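Local coordinates for protein alpha-galactosidase (Lactobacillus brevis, PDB 3MI6) that probably hydrolyses alpha-galactosides, releasing their terminal, non-reducing alpha-D-galactose residues, at residues Leu176-Ala189 and Ser268-Gly282. Sequence-based numbering, arbitrary orientation.
Sequences LNRALSSQLDLPDA and STSRILTGINPDEFG
Arg271 and Asp185 meet because their first torsions send both side chains over the same face of the sheet: Arg271 holds CG anti to its backbone nitrogen (chi1 -171°) and bends at chi3, while Asp185 sets its carboxylate anti to its own carbonyl carbon (chi1 -72°). They sit on neighbouring antiparallel strands, 182-186 and 270-274, in the N-terminal beta domain of this family 36 enzyme. The grip is side-on and nearly coplanar, with Arg271 NE 2.8 Å from Asp185 OD1 and Arg271 NH2 3.0 Å from Asp185 OD2, each oxygen offering its syn lone pair. Gln183 lays its amide over one face of the guanidinium, the planes 31° apart. Arginine suits this buried place because its several N-H groups can also serve Asp84 and the carbonyl of Gln87, while Asp185 OD2 accepts from the backbone N of Ala75. A leucine in place of Arg271 would probably leave the buried Asp185 carboxylate without its close, two-pronged ionic mate and Asp84 short of a partner.

On the opposite face, branched Ile272 brings CD1 to 4.1 Å from Leu186 CD1, and Phe250 of strand 247-252 packs on Ile272 and Leu184. Ser181 and Ser182 both face Thr274 in a classic beta bulge, where the chain turns a corner. Beyond it, water bridges Ala179 to Ile276, and Pro278 lays its compact ring over the guanidinium of Arg178, with Pro278 CG 3.7 Å from Arg178 CZ. At the other end, small Ser270 donates from OG to Asp188 O at 2.9 Å.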
ATOM      1  N   LEU D 176      35.584   6.212 -26.444  1.00 40.01           N
ATOM      2  CA  LEU D 176      34.203   6.250 -25.960  1.00 38.75           C
ATOM      3  C   LEU D 176      34.081   5.414 -24.704  1.00 39.42           C
ATOM      4  O   LEU D 176      34.162   4.180 -24.778  1.00 38.86           O
ATOM      5  CB  LEU D 176      33.242   5.675 -26.983  1.00 35.88           C
ATOM      6  CG  LEU D 176      33.076   6.407 -28.297  1.00 37.41           C
ATOM      7  CD1 LEU D 176      32.036   5.682 -29.089  1.00 37.74           C
ATOM      8  CD2 LEU D 176      32.651   7.825 -28.043  1.00 39.82           C
ATOM      9  N   ASN D 177      33.878   6.069 -23.560  1.00 34.66           N
ATOM     10  CA  ASN D 177      33.706   5.334 -22.308  1.00 37.81           C
ATOM     11  C   ASN D 177      32.260   4.887 -22.098  1.00 35.73           C
ATOM     12  O   ASN D 177      31.977   3.922 -21.388  1.00 34.09           O
ATOM     13  CB  ASN D 177      34.144   6.180 -21.115  1.00 39.24           C
ATOM     14  CG  ASN D 177      35.489   6.828 -21.320  1.00 36.92           C
ATOM     15  OD1 ASN D 177      36.527   6.195 -21.155  1.00 38.01           O
ATOM     16  ND2 ASN D 177      35.476   8.106 -21.658  1.00 35.09           N
ATOM     17  N   ARG D 178      31.354   5.610 -22.737  1.00 35.79           N
ATOM     18  CA  ARG D 178      29.933   5.414 -22.570  1.00 34.71           C
ATOM     19  C   ARG D 178      29.231   5.858 -23.849  1.00 35.80           C
ATOM     20  O   ARG D 178      29.377   7.004 -24.274  1.00 35.92           O
ATOM     21  CB  ARG D 178      29.449   6.245 -21.380  1.00 33.14           C
ATOM     22  CG  ARG D 178      27.960   6.304 -21.189  1.00 34.03           C
ATOM     23  CD  ARG D 178      27.654   7.146 -19.962  1.00 38.13           C
ATOM     24  NE  ARG D 178      28.219   6.532 -18.772  1.00 42.22           N
ATOM     25  CZ  ARG D 178      27.507   6.175 -17.709  1.00 44.41           C
ATOM     26  NH1 ARG D 178      26.193   6.405 -17.676  1.00 39.20           N
ATOM     27  NH2 ARG D 178      28.113   5.591 -16.679  1.00 45.91           N
ATOM     28  N   ALA D 179      28.480   4.950 -24.463  1.00 34.14           N
ATOM     29  CA  ALA D 179      27.771   5.251 -25.698  1.00 30.96           C
ATOM     30  C   ALA D 179      26.359   4.688 -25.647  1.00 32.73           C
ATOM     31  O   ALA D 179      26.045   3.731 -26.356  1.00 29.81           O
ATOM     32  CB  ALA D 179      28.508   4.679 -26.871  1.00 28.49           C
ATOM     33  N   LEU D 180      25.507   5.276 -24.807  1.00 32.56           N
ATOM     34  CA  LEU D 180      24.122   4.819 -24.717  1.00 30.33           C
ATOM     35  C   LEU D 180      23.388   5.010 -26.036  1.00 31.63           C
ATOM     36  O   LEU D 180      23.833   5.756 -26.898  1.00 30.60           O
ATOM     37  CB  LEU D 180      23.376   5.523 -23.596  1.00 30.44           C
ATOM     38  CG  LEU D 180      23.411   4.918 -22.186  1.00 31.16           C
ATOM     39  CD1 LEU D 180      24.130   3.603 -22.156  1.00 30.72           C
ATOM     40  CD2 LEU D 180      23.997   5.894 -21.169  1.00 33.98           C
ATOM     41  N   SER D 181      22.259   4.330 -26.184  1.00 31.98           N
ATOM     42  CA  SER D 181      21.510   4.371 -27.428  1.00 29.05           C
ATOM     43  C   SER D 181      20.387   5.374 -27.405  1.00 31.77           C
ATOM     44  O   SER D 181      19.973   5.859 -28.451  1.00 35.87           O
ATOM     45  CB  SER D 181      20.931   3.007 -27.743  1.00 28.10           C
ATOM     46  OG  SER D 181      21.981   2.092 -27.918  1.00 32.73           O
ATOM     47  N   SER D 182      19.876   5.673 -26.221  1.00 30.50           N
ATOM     48  CA  SER D 182      18.751   6.578 -26.101  1.00 28.86           C
ATOM     49  C   SER D 182      18.715   7.218 -24.733  1.00 31.61           C
ATOM     50  O   SER D 182      18.970   6.560 -23.719  1.00 32.11           O
ATOM     51  CB  SER D 182      17.442   5.834 -26.335  1.00 30.81           C
ATOM     52  OG  SER D 182      16.348   6.624 -25.897  1.00 34.36           O
ATOM     53  N   GLN D 183      18.412   8.510 -24.709  1.00 30.68           N
ATOM     54  CA  GLN D 183      18.145   9.198 -23.462  1.00 30.57           C
ATOM     55  C   GLN D 183      16.789   9.831 -23.583  1.00 31.63           C
ATOM     56  O   GLN D 183      16.455  10.366 -24.636  1.00 32.54           O
ATOM     57  CB  GLN D 183      19.179  10.277 -23.213  1.00 30.22           C
ATOM     58  CG  GLN D 183      18.758  11.277 -22.188  1.00 32.05           C
ATOM     59  CD  GLN D 183      19.903  12.170 -21.805  1.00 36.05           C
ATOM     60  OE1 GLN D 183      21.042  11.726 -21.774  1.00 36.49           O
ATOM     61  NE2 GLN D 183      19.614  13.432 -21.501  1.00 35.14           N
ATOM     62  N   LEU D 184      15.992   9.745 -22.523  1.00 30.71           N
ATOM     63  CA  LEU D 184      14.709  10.434 -22.470  1.00 29.10           C
ATOM     64  C   LEU D 184      14.558  11.144 -21.151  1.00 30.58           C
ATOM     65  O   LEU D 184      14.572  10.518 -20.097  1.00 32.25           O
ATOM     66  CB  LEU D 184      13.526   9.483 -22.673  1.00 27.20           C
ATOM     67  CG  LEU D 184      12.187  10.201 -22.424  1.00 33.73           C
ATOM     68  CD1 LEU D 184      12.048  11.459 -23.325  1.00 30.47           C
ATOM     69  CD2 LEU D 184      10.942   9.286 -22.530  1.00 29.88           C
ATOM     70  N   ASP D 185      14.404  12.456 -21.207  1.00 30.81           N
ATOM     71  CA  ASP D 185      14.100  13.204 -20.005  1.00 31.58           C
ATOM     72  C   ASP D 185      12.617  13.550 -19.970  1.00 33.98           C
ATOM     73  O   ASP D 185      12.076  14.079 -20.945  1.00 35.03           O
ATOM     74  CB  ASP D 185      14.951  14.471 -19.922  1.00 34.27           C
ATOM     75  CG  ASP D 185      16.417  14.183 -19.616  1.00 38.26           C
ATOM     76  OD1 ASP D 185      16.732  13.081 -19.101  1.00 39.72           O
ATOM     77  OD2 ASP D 185      17.258  15.072 -19.876  1.00 38.34           O
ATOM     78  N   LEU D 186      11.963  13.233 -18.849  1.00 32.26           N
ATOM     79  CA  LEU D 186      10.576  13.604 -18.624  1.00 28.28           C
ATOM     80  C   LEU D 186      10.505  14.593 -17.477  1.00 30.27           C
ATOM     81  O   LEU D 186      11.386  14.611 -16.611  1.00 30.32           O
ATOM     82  CB  LEU D 186       9.747  12.373 -18.302  1.00 28.62           C
ATOM     83  CG  LEU D 186       9.686  11.272 -19.362  1.00 29.36           C
ATOM     84  CD1 LEU D 186       9.106   9.990 -18.755  1.00 25.29           C
ATOM     85  CD2 LEU D 186       8.892  11.719 -20.581  1.00 26.44           C
ATOM     86  N   PRO D 187       9.442  15.416 -17.462  1.00 32.04           N
ATOM     87  CA  PRO D 187       9.254  16.540 -16.541  1.00 29.20           C
ATOM     88  C   PRO D 187       8.865  16.158 -15.103  1.00 26.78           C
ATOM     89  O   PRO D 187       8.947  17.030 -14.244  1.00 29.58           O
ATOM     90  CB  PRO D 187       8.106  17.323 -17.187  1.00 28.50           C
ATOM     91  CG  PRO D 187       7.842  16.660 -18.502  1.00 27.04           C
ATOM     92  CD  PRO D 187       8.299  15.282 -18.379  1.00 28.67           C
ATOM     93  N   ASP D 188       8.428  14.925 -14.857  1.00 26.67           N
ATOM     94  CA  ASP D 188       8.100  14.460 -13.497  1.00 28.37           C
ATOM     95  C   ASP D 188       8.480  12.993 -13.237  1.00 29.40           C
ATOM     96  O   ASP D 188       9.002  12.307 -14.112  1.00 30.32           O
ATOM     97  CB  ASP D 188       6.614  14.662 -13.187  1.00 29.17           C
ATOM     98  CG  ASP D 188       5.713  13.670 -13.925  1.00 32.82           C
ATOM     99  OD1 ASP D 188       5.630  12.483 -13.501  1.00 32.19           O
ATOM    100  OD2 ASP D 188       5.066  14.091 -14.917  1.00 33.50           O
ATOM    101  N   ALA D 189       8.203  12.501 -12.039  1.00 28.71           N
ATOM    102  CA  ALA D 189       8.618  11.149 -11.692  1.00 29.07           C
ATOM    103  C   ALA D 189       7.493  10.363 -11.048  1.00 32.69           C
ATOM    104  O   ALA D 189       7.729   9.446 -10.243  1.00 29.65           O
ATOM    105  CB  ALA D 189       9.817  11.183 -10.777  1.00 30.63           C
ATOM    106  N   SER D 268      12.712  16.153  -9.234  1.00 31.84           N
ATOM    107  CA  SER D 268      11.718  15.120  -9.531  1.00 32.24           C
ATOM    108  C   SER D 268      11.437  14.962 -11.015  1.00 31.49           C
ATOM    109  O   SER D 268      10.292  14.719 -11.411  1.00 30.06           O
ATOM    110  CB  SER D 268      10.412  15.347  -8.744  1.00 31.81           C
ATOM    111  OG  SER D 268      10.118  14.213  -7.928  1.00 35.45           O
ATOM    112  N   THR D 269      12.483  15.123 -11.827  1.00 30.97           N
ATOM    113  CA  THR D 269      12.443  14.710 -13.229  1.00 31.14           C
ATOM    114  C   THR D 269      13.109  13.348 -13.421  1.00 31.30           C
ATOM    115  O   THR D 269      13.860  12.869 -12.560  1.00 30.68           O
ATOM    116  CB  THR D 269      13.124  15.712 -14.159  1.00 31.31           C
ATOM    117  OG1 THR D 269      14.549  15.510 -14.145  1.00 30.67           O
ATOM    118  CG2 THR D 269      12.767  17.117 -13.743  1.00 29.92           C
ATOM    119  N   SER D 270      12.833  12.739 -14.567  1.00 28.97           N
ATOM    120  CA  SER D 270      13.292  11.398 -14.840  1.00 27.68           C
ATOM    121  C   SER D 270      14.143  11.315 -16.088  1.00 31.54           C
ATOM    122  O   SER D 270      13.717  11.728 -17.156  1.00 31.08           O
ATOM    123  CB  SER D 270      12.091  10.485 -15.018  1.00 28.29           C
ATOM    124  OG  SER D 270      11.286  10.507 -13.857  1.00 33.43           O
ATOM    125  N   ARG D 271      15.341  10.751 -15.949  1.00 31.65           N
ATOM    126  CA  ARG D 271      16.138  10.386 -17.101  1.00 30.70           C
ATOM    127  C   ARG D 271      16.113   8.870 -17.323  1.00 30.89           C
ATOM    128  O   ARG D 271      16.597   8.102 -16.489  1.00 29.70           O
ATOM    129  CB  ARG D 271      17.576  10.888 -16.935  1.00 33.26           C
ATOM    130  CG  ARG D 271      18.446  10.740 -18.187  1.00 32.48           C
ATOM    131  CD  ARG D 271      19.713  11.573 -18.072  1.00 34.67           C
ATOM    132  NE  ARG D 271      19.488  12.953 -18.473  1.00 37.46           N
ATOM    133  CZ  ARG D 271      20.353  13.945 -18.280  1.00 40.32           C
ATOM    134  NH1 ARG D 271      21.506  13.715 -17.673  1.00 37.71           N
ATOM    135  NH2 ARG D 271      20.054  15.175 -18.679  1.00 38.14           N
ATOM    136  N   ILE D 272      15.545   8.449 -18.451  1.00 28.64           N
ATOM    137  CA  ILE D 272      15.600   7.052 -18.863  1.00 28.18           C
ATOM    138  C   ILE D 272      16.721   6.838 -19.887  1.00 28.51           C
ATOM    139  O   ILE D 272      16.666   7.356 -20.989  1.00 27.97           O
ATOM    140  CB  ILE D 272      14.247   6.552 -19.465  1.00 29.51           C
ATOM    141  CG1 ILE D 272      13.086   6.725 -18.480  1.00 29.85           C
ATOM    142  CG2 ILE D 272      14.333   5.085 -19.843  1.00 27.70           C
ATOM    143  CD1 ILE D 272      12.741   8.156 -18.125  1.00 29.66           C
ATOM    144  N   LEU D 273      17.730   6.058 -19.507  1.00 30.41           N
ATOM    145  CA  LEU D 273      18.885   5.771 -20.350  1.00 29.33           C
ATOM    146  C   LEU D 273      18.819   4.339 -20.763  1.00 27.79           C
ATOM    147  O   LEU D 273      18.593   3.505 -19.920  1.00 29.98           O
ATOM    148  CB  LEU D 273      20.173   5.941 -19.544  1.00 28.88           C
ATOM    149  CG  LEU D 273      20.681   7.351 -19.276  1.00 29.16           C
ATOM    150  CD1 LEU D 273      22.020   7.313 -18.580  1.00 29.23           C
ATOM    151  CD2 LEU D 273      20.790   8.063 -20.598  1.00 32.96           C
ATOM    152  N   THR D 274      19.018   4.040 -22.043  1.00 28.96           N
ATOM    153  CA  THR D 274      19.111   2.645 -22.483  1.00 28.55           C
ATOM    154  C   THR D 274      20.130   2.388 -23.601  1.00 31.09           C
ATOM    155  O   THR D 274      20.198   3.121 -24.577  1.00 32.82           O
ATOM    156  CB  THR D 274      17.740   2.052 -22.876  1.00 29.82           C
ATOM    157  OG1 THR D 274      17.095   2.898 -23.825  1.00 32.62           O
ATOM    158  CG2 THR D 274      16.835   1.906 -21.645  1.00 31.59           C
ATOM    159  N   GLY D 275      20.931   1.344 -23.443  1.00 31.03           N
ATOM    160  CA  GLY D 275      21.849   0.918 -24.479  1.00 30.18           C
ATOM    161  C   GLY D 275      22.873  -0.057 -23.923  1.00 34.24           C
ATOM    162  O   GLY D 275      22.619  -0.779 -22.954  1.00 33.10           O
ATOM    163  N   ILE D 276      24.043  -0.082 -24.551  1.00 34.59           N
ATOM    164  CA  ILE D 276      25.145  -0.905 -24.094  1.00 32.76           C
ATOM    165  C   ILE D 276      25.572  -0.480 -22.692  1.00 32.03           C
ATOM    166  O   ILE D 276      25.767   0.696 -22.414  1.00 31.54           O
ATOM    167  CB  ILE D 276      26.335  -0.774 -25.044  1.00 32.33           C
ATOM    168  CG1 ILE D 276      25.924  -1.183 -26.452  1.00 33.75           C
ATOM    169  CG2 ILE D 276      27.499  -1.613 -24.560  1.00 32.55           C
ATOM    170  CD1 ILE D 276      27.050  -1.105 -27.446  1.00 35.32           C
ATOM    171  N   ASN D 277      25.711  -1.452 -21.810  1.00 30.58           N
ATOM    172  CA  ASN D 277      26.145  -1.197 -20.455  1.00 31.96           C
ATOM    173  C   ASN D 277      27.475  -0.446 -20.404  1.00 33.72           C
ATOM    174  O   ASN D 277      28.503  -0.989 -20.796  1.00 35.45           O
ATOM    175  CB  ASN D 277      26.275  -2.539 -19.738  1.00 33.23           C
ATOM    176  CG  ASN D 277      26.516  -2.390 -18.261  1.00 35.56           C
ATOM    177  OD1 ASN D 277      26.529  -3.387 -17.537  1.00 37.49           O
ATOM    178  ND2 ASN D 277      26.694  -1.146 -17.793  1.00 33.12           N
ATOM    179  N   PRO D 278      27.469   0.803 -19.916  1.00 33.29           N
ATOM    180  CA  PRO D 278      28.703   1.582 -19.790  1.00 33.97           C
ATOM    181  C   PRO D 278      29.800   0.855 -19.020  1.00 36.70           C
ATOM    182  O   PRO D 278      30.967   1.145 -19.245  1.00 38.53           O
ATOM    183  CB  PRO D 278      28.249   2.821 -19.017  1.00 32.73           C
ATOM    184  CG  PRO D 278      26.887   3.002 -19.440  1.00 33.89           C
ATOM    185  CD  PRO D 278      26.294   1.619 -19.595  1.00 31.32           C
ATOM    186  N   ASP D 279      29.439  -0.064 -18.133  1.00 34.86           N
ATOM    187  CA  ASP D 279      30.426  -0.867 -17.429  1.00 33.54           C
ATOM    188  C   ASP D 279      30.967  -2.020 -18.275  1.00 36.58           C
ATOM    189  O   ASP D 279      30.233  -2.648 -19.060  1.00 38.46           O
ATOM    190  CB  ASP D 279      29.827  -1.400 -16.134  1.00 37.00           C
ATOM    191  CG  ASP D 279      29.820  -0.358 -15.029  1.00 43.95           C
ATOM    192  OD1 ASP D 279      30.905   0.207 -14.752  1.00 47.63           O
ATOM    193  OD2 ASP D 279      28.742  -0.110 -14.437  1.00 44.16           O
ATOM    194  N   GLU D 280      32.250  -2.320 -18.094  1.00 38.73           N
ATOM    195  CA  GLU D 280      32.955  -3.262 -18.971  1.00 37.20           C
ATOM    196  C   GLU D 280      32.778  -2.891 -20.433  1.00 35.91           C
ATOM    197  O   GLU D 280      32.551  -3.748 -21.278  1.00 34.70           O
ATOM    198  CB  GLU D 280      32.491  -4.690 -18.728  1.00 33.89           C
ATOM    199  CG  GLU D 280      32.743  -5.150 -17.304  1.00 41.20           C
ATOM    200  CD  GLU D 280      34.231  -5.303 -16.983  1.00 43.65           C
ATOM    201  OE1 GLU D 280      34.798  -6.364 -17.340  1.00 44.39           O
ATOM    202  OE2 GLU D 280      34.825  -4.376 -16.371  1.00 43.11           O
ATOM    203  N   PHE D 281      32.856  -1.597 -20.717  1.00 34.37           N
ATOM    204  CA  PHE D 281      32.810  -1.123 -22.088  1.00 36.62           C
ATOM    205  C   PHE D 281      33.651   0.136 -22.325  1.00 39.49           C
ATOM    206  O   PHE D 281      33.727   1.051 -21.478  1.00 38.69           O
ATOM    207  CB  PHE D 281      31.384  -0.886 -22.555  1.00 33.54           C
ATOM    208  CG  PHE D 281      31.300  -0.117 -23.842  1.00 35.61           C
ATOM    209  CD1 PHE D 281      31.280  -0.779 -25.057  1.00 36.84           C
ATOM    210  CD2 PHE D 281      31.238   1.271 -23.833  1.00 34.53           C
ATOM    211  CE1 PHE D 281      31.203  -0.066 -26.245  1.00 37.14           C
ATOM    212  CE2 PHE D 281      31.162   1.992 -24.997  1.00 34.46           C
ATOM    213  CZ  PHE D 281      31.141   1.332 -26.211  1.00 36.29           C
ATOM    214  N   GLY D 282      34.271   0.166 -23.497  1.00 35.25           N
ATOM    215  CA  GLY D 282      35.109   1.269 -23.906  1.00 37.86           C
ATOM    216  C   GLY D 282      35.469   1.009 -25.354  1.00 42.82           C
ATOM    217  O   GLY D 282      35.849  -0.114 -25.707  1.00 42.95           O
TER
HETATM  218  O   HOH W   1      32.862   2.755 -19.227  1.00 33.85           O
HETATM  219  O   HOH W   2      27.752   2.423 -23.232  1.00 32.96           O
HETATM  220  O   HOH W   3      24.507   1.795 -26.707  1.00 33.86           O
HETATM  221  O   HOH W   4      16.252   5.475 -23.152  1.00 33.52           O
HETATM  222  O   HOH W   5       7.592  13.763  -9.626  1.00 34.36           O